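Local coordinates for carbohydrate oxidase (Microdochium nivale, PDB 3RJA), which uses FAD to oxidise the C1 hydroxyl of mono-, oligo- and polysaccharides to lactones, passing the electrons to molecular oxygen and releasing hydrogen peroxide, at residues M91-I95 with H114-L119; T131-V135 with V308-Q314; I137-A142 with V199-A203. All coordinates share one frame; numbering follows the deposited sequence.

Interaction 1: residues M91-I95 with H114-L119. With ZN (zinc ion), chain D.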
# COMPACT_ATOMS: atom_id res chain seq x y z
N MET A 91 9.47 8.68 -14.97
CA MET A 91 9.75 9.88 -14.17
C MET A 91 10.16 9.43 -12.76
O MET A 91 9.32 9.24 -11.86
CB MET A 91 8.53 10.81 -14.11
CG MET A 91 8.04 11.30 -15.49
SD MET A 91 6.41 12.06 -15.34
CE MET A 91 6.93 13.60 -14.57
N ILE A 92 11.46 9.26 -12.57
CA ILE A 92 11.95 8.50 -11.44
C ILE A 92 12.88 9.26 -10.50
O ILE A 92 13.39 8.68 -9.55
CB ILE A 92 12.72 7.21 -11.94
CG1 ILE A 92 13.93 7.59 -12.80
CG2 ILE A 92 11.76 6.26 -12.67
CD1 ILE A 92 14.90 6.40 -13.08
N ASP A 93 13.13 10.54 -10.77
CA ASP A 93 14.20 11.23 -10.03
C ASP A 93 13.78 11.78 -8.68
O ASP A 93 12.65 12.27 -8.52
CB ASP A 93 14.69 12.41 -10.85
CG ASP A 93 15.35 11.97 -12.15
OD1 ASP A 93 15.80 10.81 -12.24
OD2 ASP A 93 15.41 12.79 -13.07
N VAL A 94 14.71 11.72 -7.74
CA VAL A 94 14.76 12.69 -6.65
C VAL A 94 15.26 14.02 -7.25
O VAL A 94 16.45 14.18 -7.60
CB VAL A 94 15.63 12.20 -5.49
CG1 VAL A 94 15.72 13.28 -4.42
CG2 VAL A 94 15.06 10.87 -4.94
N ILE A 95 14.31 14.92 -7.44
CA ILE A 95 14.52 16.22 -8.11
C ILE A 95 15.45 17.13 -7.30
O ILE A 95 16.31 17.79 -7.85
CB ILE A 95 13.19 16.97 -8.34
CG1 ILE A 95 12.21 16.11 -9.16
CG2 ILE A 95 13.42 18.31 -9.05
CD1 ILE A 95 10.72 16.56 -9.01
N HIS A 114 13.99 2.19 -5.61
CA HIS A 114 14.80 3.25 -6.22
C HIS A 114 14.85 4.51 -5.33
O HIS A 114 15.92 5.08 -5.09
CB HIS A 114 14.28 3.56 -7.63
CG HIS A 114 14.89 4.77 -8.27
ND1 HIS A 114 16.18 4.80 -8.74
CD2 HIS A 114 14.38 6.00 -8.52
CE1 HIS A 114 16.45 5.98 -9.26
NE2 HIS A 114 15.37 6.74 -9.13
N LEU A 115 13.68 4.94 -4.84
CA LEU A 115 13.58 6.03 -3.86
C LEU A 115 14.54 5.77 -2.70
O LEU A 115 15.35 6.63 -2.34
CB LEU A 115 12.14 6.14 -3.34
CG LEU A 115 11.94 7.10 -2.17
CD1 LEU A 115 12.26 8.55 -2.64
CD2 LEU A 115 10.49 6.99 -1.59
N ALA A 116 14.47 4.56 -2.13
CA ALA A 116 15.29 4.25 -0.95
C ALA A 116 16.77 4.25 -1.30
O ALA A 116 17.60 4.70 -0.51
CB ALA A 116 14.90 2.93 -0.34
N THR A 117 17.11 3.72 -2.47
CA THR A 117 18.52 3.68 -2.90
C THR A 117 19.12 5.07 -3.05
O THR A 117 20.19 5.34 -2.51
CB THR A 117 18.69 2.90 -4.20
OG1 THR A 117 18.31 1.54 -3.96
CG2 THR A 117 20.17 2.92 -4.63
N VAL A 118 18.42 5.94 -3.78
CA VAL A 118 18.87 7.31 -4.03
C VAL A 118 18.96 8.09 -2.74
O VAL A 118 20.00 8.68 -2.47
CB VAL A 118 17.99 8.07 -5.09
CG1 VAL A 118 18.50 9.52 -5.31
CG2 VAL A 118 17.98 7.32 -6.43
N LEU A 119 17.93 8.06 -1.91
CA LEU A 119 17.98 8.80 -0.64
C LEU A 119 19.11 8.29 0.29
O LEU A 119 19.79 9.09 0.94
CB LEU A 119 16.64 8.75 0.12
CG LEU A 119 15.41 9.51 -0.39
CD1 LEU A 119 14.22 9.25 0.58
CD2 LEU A 119 15.64 11.05 -0.56
ZN ZN D . 17.94 3.88 -9.05
O HOH W 1 16.67 8.84 -10.57
O HOH W 2 19.60 4.89 -8.10
O HOH W 3 18.39 3.45 -11.04
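His-114 and Ile-92 meet at the edge of the imidazole. NE2 of His-114 lies 2.8 Å from the carbonyl O of Ile-92, which sits near the ring plane. The hydrogen bond is weak, because the N-H...O angle is only 122°. NE2 also gives a weak bond to a water that in turn donates to OD1 of Asp-93, 2.7 Å from the water O. The side chain of Ile-92 crosses the imidazole at about a right angle. On the other side of the ring, ND1 of His-114 binds the zinc ion at 2.0 Å, so both ring nitrogens are used. With CG anti to the backbone N (chi1 171°), the ring reaches both Ile-92 O and the zinc ion. CG2 of Val-118, one turn on, lies over one face, offset toward the rim. Two waters and Asp-309 complete the ligands of the zinc. Beyond this polar end the contact is apolar. CG2 of Val-94 passes alongside CG1 of Val-118 at 3.7 Å and more loosely meets the methyls of Leu-115 and Leu-119. Helix 112-123 thus packs beside the start of strand 94-98, while Leu-115 and Leu-119 also reach strand 103-106, the next strand of the antiparallel sheet.

Interaction 2: residues T131-V135 with V308-Q314. With ZN (zinc ion), chain D; FAD (flavin-adenine dinucleotide), chain B.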
# COMPACT_ATOMS: atom_id res chain seq x y z
N THR A 131 7.80 -2.65 1.74
CA THR A 131 8.98 -3.49 1.56
C THR A 131 9.25 -3.88 0.11
O THR A 131 10.36 -4.30 -0.19
CB THR A 131 8.84 -4.83 2.32
OG1 THR A 131 7.64 -5.48 1.87
CG2 THR A 131 8.75 -4.60 3.84
N CYS A 132 8.24 -3.83 -0.76
CA CYS A 132 8.41 -4.32 -2.12
C CYS A 132 9.14 -3.27 -2.99
O CYS A 132 8.66 -2.15 -3.12
CB CYS A 132 7.03 -4.67 -2.72
SG CYS A 132 6.06 -5.85 -1.70
N PRO A 133 10.29 -3.63 -3.57
CA PRO A 133 11.08 -2.57 -4.25
C PRO A 133 10.45 -1.98 -5.54
O PRO A 133 10.75 -0.84 -5.88
CB PRO A 133 12.43 -3.26 -4.54
CG PRO A 133 12.10 -4.74 -4.57
CD PRO A 133 10.97 -4.94 -3.59
N GLY A 134 9.57 -2.73 -6.21
CA GLY A 134 8.89 -2.27 -7.44
C GLY A 134 7.63 -1.43 -7.27
O GLY A 134 7.13 -0.84 -8.23
N VAL A 135 7.11 -1.36 -6.03
CA VAL A 135 5.94 -0.53 -5.75
C VAL A 135 6.20 0.93 -6.13
O VAL A 135 7.26 1.48 -5.86
CB VAL A 135 5.49 -0.69 -4.28
CG1 VAL A 135 4.43 0.36 -3.89
CG2 VAL A 135 4.90 -2.09 -4.09
N VAL A 308 17.42 -4.04 -4.88
CA VAL A 308 16.28 -3.17 -4.60
C VAL A 308 16.09 -1.99 -5.52
O VAL A 308 14.98 -1.45 -5.59
CB VAL A 308 16.25 -2.66 -3.14
CG1 VAL A 308 16.25 -3.86 -2.16
CG2 VAL A 308 17.38 -1.73 -2.86
N ASP A 309 17.15 -1.57 -6.22
CA ASP A 309 17.01 -0.39 -7.08
C ASP A 309 16.27 -0.73 -8.38
O ASP A 309 16.88 -0.95 -9.43
CB ASP A 309 18.38 0.27 -7.35
CG ASP A 309 18.26 1.64 -8.02
OD1 ASP A 309 17.16 2.21 -8.13
OD2 ASP A 309 19.29 2.16 -8.46
N PHE A 310 14.93 -0.78 -8.29
CA PHE A 310 14.08 -1.07 -9.44
C PHE A 310 13.70 0.18 -10.20
O PHE A 310 13.17 1.15 -9.62
CB PHE A 310 12.81 -1.81 -9.00
CG PHE A 310 12.99 -3.31 -8.88
CD1 PHE A 310 13.75 -3.85 -7.86
CD2 PHE A 310 12.38 -4.16 -9.79
CE1 PHE A 310 13.90 -5.25 -7.76
CE2 PHE A 310 12.53 -5.56 -9.69
CZ PHE A 310 13.28 -6.09 -8.65
N ILE A 311 13.99 0.17 -11.50
CA ILE A 311 13.51 1.21 -12.42
C ILE A 311 12.66 0.59 -13.55
O ILE A 311 12.31 1.26 -14.52
CB ILE A 311 14.69 2.03 -13.01
CG1 ILE A 311 15.68 1.12 -13.74
CG2 ILE A 311 15.40 2.84 -11.88
CD1 ILE A 311 16.70 1.90 -14.65
N THR A 312 12.35 -0.70 -13.39
CA THR A 312 11.49 -1.50 -14.25
C THR A 312 10.47 -2.22 -13.35
O THR A 312 10.67 -2.26 -12.13
CB THR A 312 12.30 -2.63 -14.95
OG1 THR A 312 13.09 -3.30 -13.95
CG2 THR A 312 13.21 -2.07 -16.01
N PRO A 313 9.40 -2.81 -13.92
CA PRO A 313 8.40 -3.56 -13.13
C PRO A 313 9.02 -4.80 -12.47
O PRO A 313 9.98 -5.32 -13.00
CB PRO A 313 7.39 -4.02 -14.19
CG PRO A 313 7.58 -3.12 -15.38
CD PRO A 313 9.05 -2.77 -15.36
N GLN A 314 8.47 -5.29 -11.36
CA GLN A 314 8.87 -6.61 -10.89
C GLN A 314 8.09 -7.69 -11.64
O GLN A 314 7.16 -7.35 -12.41
CB GLN A 314 8.84 -6.78 -9.36
CG GLN A 314 7.70 -6.16 -8.58
CD GLN A 314 7.83 -6.42 -7.07
OE1 GLN A 314 8.29 -5.55 -6.28
NE2 GLN A 314 7.45 -7.62 -6.68
ZN ZN D . 17.94 3.88 -9.05
PA FAD B . -0.59 1.92 -9.38
O1A FAD B . 0.28 2.57 -10.43
O2A FAD B . -1.32 0.68 -9.84
O5B FAD B . -1.67 3.00 -8.87
C5B FAD B . -2.44 2.73 -7.71
C4B FAD B . -3.55 3.78 -7.60
O4B FAD B . -2.97 5.07 -7.40
C3B FAD B . -4.41 3.88 -8.85
O3B FAD B . -5.71 4.33 -8.49
C2B FAD B . -3.70 5.00 -9.62
O2B FAD B . -4.47 5.66 -10.59
C1B FAD B . -3.32 5.91 -8.46
N9A FAD B . -2.17 6.73 -8.83
C8A FAD B . -0.97 6.31 -9.40
N7A FAD B . -0.19 7.42 -9.56
C5A FAD B . -0.85 8.49 -9.09
C6A FAD B . -0.51 9.84 -9.02
N6A FAD B . 0.69 10.28 -9.46
N1A FAD B . -1.43 10.71 -8.46
C2A FAD B . -2.67 10.26 -8.02
N3A FAD B . -3.03 8.93 -8.12
C4A FAD B . -2.11 8.06 -8.64
N1 FAD B . 1.38 -1.95 0.57
C2 FAD B . 1.79 -1.53 1.84
O2 FAD B . 1.17 -0.65 2.46
N3 FAD B . 2.95 -2.09 2.36
C4 FAD B . 3.80 -2.94 1.68
O4 FAD B . 4.89 -3.30 2.18
C4X FAD B . 3.30 -3.41 0.35
N5 FAD B . 4.03 -4.24 -0.37
C5X FAD B . 3.65 -4.61 -1.65
C6 FAD B . 4.49 -5.43 -2.44
C7 FAD B . 4.19 -5.69 -3.77
C7M FAD B . 5.10 -6.59 -4.62
C8 FAD B . 3.09 -5.02 -4.36
C8M FAD B . 2.73 -5.25 -5.81
C9 FAD B . 2.22 -4.27 -3.58
C9A FAD B . 2.50 -4.03 -2.22
N10 FAD B . 1.71 -3.15 -1.43
C10 FAD B . 2.04 -2.89 -0.11
C1' FAD B . 0.47 -2.55 -2.03
C2' FAD B . 0.76 -1.15 -2.57
O2' FAD B . 0.89 -0.25 -1.48
C3' FAD B . -0.38 -0.68 -3.43
O3' FAD B . -0.66 -1.64 -4.43
C4' FAD B . -0.04 0.69 -4.05
O4' FAD B . -1.22 1.37 -4.32
C5' FAD B . 0.83 0.54 -5.30
O5' FAD B . 1.13 1.81 -5.81
P FAD B . 1.56 1.94 -7.37
O1P FAD B . 1.94 3.36 -7.69
O2P FAD B . 2.66 0.93 -7.69
O3P FAD B . 0.19 1.47 -8.05
O HOH W 2 19.60 4.89 -8.10
O HOH W 3 18.39 3.45 -11.04
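Pro-133, Gln-314 and Gly-134 carry this contact between two loops, one of which holds the flavin covalently. Residues 132-135 form a type I beta turn in the FAD-binding domain, and SG of Cys-132 is bonded to C6 of the flavin at 1.8 Å. Pro-133 follows directly. Its CB lies 3.3 Å from the carbonyl O of Val-308 and 3.6 Å from CD1 of Phe-310. The side chains of Pro-133 and Phe-310 lie side by side and point the same way. His-307 stacks on Phe-310 and Phe-305 meets it edge to face, so the ring that supports the proline is itself held by aromatics. Gln-314 crosses Pro-133 at about a right angle. Its CG stands between the backbone N and the carbonyl carbon (chi1 40°), and the extended chain then carries the amide to the turn. There OE1 accepts the N-H of Gly-134 at 3.1 Å, in the carbonyl plane and on a lone pair. A side chain on Gly-134 would probably run into CG of Gln-314. Thr-131, just before the cysteine, gives its N-H to O4 of the flavin, and CG2 of Val-135 packs on the benzenoid ring. Thr-131 and Cys-132 also touch the bound substrate analogue. The other end of the Gln-314 amide faces the flavin too: NE2 lies 3.3 Å from the C7M methyl.

Interaction 3: residues I137-A142 with V199-A203. With FAD (flavin-adenine dinucleotide), chain B.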
# COMPACT_ATOMS: atom_id res chain seq x y z
N ILE A 137 5.89 4.94 -5.84
CA ILE A 137 5.70 5.97 -4.84
C ILE A 137 4.25 6.54 -4.82
O ILE A 137 3.70 6.77 -3.74
CB ILE A 137 6.73 7.12 -5.02
CG1 ILE A 137 6.73 8.05 -3.80
CG2 ILE A 137 6.55 7.91 -6.32
CD1 ILE A 137 7.67 9.25 -3.96
N SER A 138 3.63 6.74 -6.00
CA SER A 138 2.37 7.49 -6.01
C SER A 138 1.19 6.71 -5.46
O SER A 138 0.52 7.21 -4.59
CB SER A 138 2.04 8.13 -7.36
OG SER A 138 3.07 9.01 -7.74
N GLY A 139 0.92 5.51 -5.98
CA GLY A 139 -0.16 4.69 -5.40
C GLY A 139 0.04 4.40 -3.92
O GLY A 139 -0.91 4.41 -3.13
N HIS A 140 1.28 4.14 -3.55
CA HIS A 140 1.64 3.74 -2.18
C HIS A 140 1.40 4.89 -1.20
O HIS A 140 0.64 4.73 -0.23
CB HIS A 140 3.11 3.31 -2.14
CG HIS A 140 3.54 2.65 -0.86
ND1 HIS A 140 3.14 1.38 -0.51
CD2 HIS A 140 4.42 3.06 0.10
CE1 HIS A 140 3.73 1.03 0.63
NE2 HIS A 140 4.49 2.05 1.03
N PHE A 141 2.04 6.03 -1.46
CA PHE A 141 1.95 7.17 -0.55
C PHE A 141 0.55 7.80 -0.53
O PHE A 141 0.12 8.33 0.49
CB PHE A 141 3.00 8.24 -0.92
CG PHE A 141 4.43 7.91 -0.48
CD1 PHE A 141 5.10 6.77 -0.95
CD2 PHE A 141 5.10 8.78 0.38
CE1 PHE A 141 6.42 6.50 -0.56
CE2 PHE A 141 6.42 8.53 0.79
CZ PHE A 141 7.09 7.39 0.30
N ALA A 142 -0.16 7.76 -1.66
CA ALA A 142 -1.47 8.43 -1.74
C ALA A 142 -2.52 7.78 -0.84
O ALA A 142 -3.58 8.39 -0.58
CB ALA A 142 -1.97 8.48 -3.19
N VAL A 199 4.60 15.96 -8.25
CA VAL A 199 5.80 15.99 -7.39
C VAL A 199 5.35 15.66 -5.96
O VAL A 199 4.36 16.24 -5.46
CB VAL A 199 6.50 17.39 -7.37
CG1 VAL A 199 7.77 17.38 -6.49
CG2 VAL A 199 6.84 17.88 -8.79
N TRP A 200 6.06 14.74 -5.32
CA TRP A 200 5.89 14.51 -3.86
C TRP A 200 6.94 15.27 -3.08
O TRP A 200 8.13 15.20 -3.40
CB TRP A 200 6.00 13.02 -3.51
CG TRP A 200 4.93 12.19 -4.13
CD1 TRP A 200 4.95 11.57 -5.36
CD2 TRP A 200 3.63 11.93 -3.58
NE1 TRP A 200 3.74 10.94 -5.59
CE2 TRP A 200 2.92 11.14 -4.51
CE3 TRP A 200 3.01 12.29 -2.37
CZ2 TRP A 200 1.59 10.70 -4.27
CZ3 TRP A 200 1.71 11.85 -2.13
CH2 TRP A 200 1.01 11.06 -3.08
N LYS A 201 6.53 15.98 -2.03
CA LYS A 201 7.52 16.66 -1.16
C LYS A 201 7.55 15.96 0.18
O LYS A 201 6.56 15.89 0.89
CB LYS A 201 7.24 18.17 -1.08
CG LYS A 201 7.01 18.79 -2.47
CD LYS A 201 6.62 20.23 -2.39
CE LYS A 201 6.23 20.82 -3.76
NZ LYS A 201 5.38 22.08 -3.53
N LEU A 202 8.71 15.39 0.50
CA LEU A 202 8.76 14.36 1.55
C LEU A 202 9.79 14.66 2.62
O LEU A 202 10.96 14.87 2.28
CB LEU A 202 9.11 12.99 0.93
CG LEU A 202 8.21 12.46 -0.20
CD1 LEU A 202 8.71 11.07 -0.71
CD2 LEU A 202 6.75 12.37 0.26
N ALA A 203 9.37 14.65 3.89
CA ALA A 203 10.30 14.75 5.02
C ALA A 203 11.05 13.43 5.12
O ALA A 203 10.44 12.37 4.96
CB ALA A 203 9.53 15.00 6.36
PA FAD B . -0.59 1.92 -9.38
O1A FAD B . 0.28 2.57 -10.43
O2A FAD B . -1.32 0.68 -9.84
O5B FAD B . -1.67 3.00 -8.87
C5B FAD B . -2.44 2.73 -7.71
C4B FAD B . -3.55 3.78 -7.60
O4B FAD B . -2.97 5.07 -7.40
C3B FAD B . -4.41 3.88 -8.85
O3B FAD B . -5.71 4.33 -8.49
C2B FAD B . -3.70 5.00 -9.62
O2B FAD B . -4.47 5.66 -10.59
C1B FAD B . -3.32 5.91 -8.46
N9A FAD B . -2.17 6.73 -8.83
C8A FAD B . -0.97 6.31 -9.40
N7A FAD B . -0.19 7.42 -9.56
C5A FAD B . -0.85 8.49 -9.09
C6A FAD B . -0.51 9.84 -9.02
N6A FAD B . 0.69 10.28 -9.46
N1A FAD B . -1.43 10.71 -8.46
C2A FAD B . -2.67 10.26 -8.02
N3A FAD B . -3.03 8.93 -8.12
C4A FAD B . -2.11 8.06 -8.64
N1 FAD B . 1.38 -1.95 0.57
C2 FAD B . 1.79 -1.53 1.84
O2 FAD B . 1.17 -0.65 2.46
N3 FAD B . 2.95 -2.09 2.36
C4 FAD B . 3.80 -2.94 1.68
O4 FAD B . 4.89 -3.30 2.18
C4X FAD B . 3.30 -3.41 0.35
N5 FAD B . 4.03 -4.24 -0.37
C5X FAD B . 3.65 -4.61 -1.65
C6 FAD B . 4.49 -5.43 -2.44
C7 FAD B . 4.19 -5.69 -3.77
C7M FAD B . 5.10 -6.59 -4.62
C8 FAD B . 3.09 -5.02 -4.36
C8M FAD B . 2.73 -5.25 -5.81
C9 FAD B . 2.22 -4.27 -3.58
C9A FAD B . 2.50 -4.03 -2.22
N10 FAD B . 1.71 -3.15 -1.43
C10 FAD B . 2.04 -2.89 -0.11
C1' FAD B . 0.47 -2.55 -2.03
C2' FAD B . 0.76 -1.15 -2.57
O2' FAD B . 0.89 -0.25 -1.48
C3' FAD B . -0.38 -0.68 -3.43
O3' FAD B . -0.66 -1.64 -4.43
C4' FAD B . -0.04 0.69 -4.05
O4' FAD B . -1.22 1.37 -4.32
C5' FAD B . 0.83 0.54 -5.30
O5' FAD B . 1.13 1.81 -5.81
P FAD B . 1.56 1.94 -7.37
O1P FAD B . 1.94 3.36 -7.69
O2P FAD B . 2.66 0.93 -7.69
O3P FAD B . 0.19 1.47 -8.05
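CG of Trp-200 is anti to its carbonyl carbon (chi1 -64°), and chi2 of 90° turns the indole so that its N-H edge meets Ser-138. OG of Ser-138 comes to that edge nearly in the ring plane. NE1 donates to OG of Ser-138 at 3.0 Å with an N-H...O angle of 165°, a nearly straight bond. The same hydroxyl is hydrogen-bonded to the carbonyl of Pro-108 and lies 3.2 Å from N6A of the FAD adenine. CB of Phe-141 sits over one face of the indole, 4.1 Å from the centroid of the six-membered ring, in a CH-pi contact. CB of Ala-142 touches CH2 of Trp-200. CD1 of Ile-137 packs on CD1 of Trp-200 and meets CD1 of Leu-202 tip to tip. CD1 of Leu-202 lies 3.7 Å from CE2 of Phe-141. With an alanine in place of Trp-200, the Ser-138 hydroxyl would probably lose its indole donor, and a gap would be likely to open beneath CB of Phe-141. Other residues of the helix reach the flavin half of FAD. Gly-139 N donates to O1P of FAD at 2.9 Å, and a side chain there would clash with O5'. ND1 of His-140 shares a hydrogen bond with the ribityl O2'. A short helix resting on the antiparallel sheet and giving a backbone N-H to the pyrophosphate fits the FAD-binding domain of this oxidoreductase family.

Interactions 1 and 3 both reach the antiparallel sheet that contains strands 94-98, 103-106 and 196-206. Their centres are about 11 Å apart, and Leu-115 of helix 112-123 packs on Phe-141 of helix 137-142. The centre of interaction 2 lies about 11 Å from that of interaction 1 and about 15 Å from that of interaction 3. It shares the zinc ion with interaction 1, bound by His-114 and Asp-309, and FAD with interaction 3. Along the chain, interaction 1 closes first. Interaction 3 then falls inside the long loop closed by interaction 2. Helix 112-123 is thus tied to the sheet and to the 308-314 loop, while the turn and helix at 131-142 contact FAD from isoalloxazine to adenine.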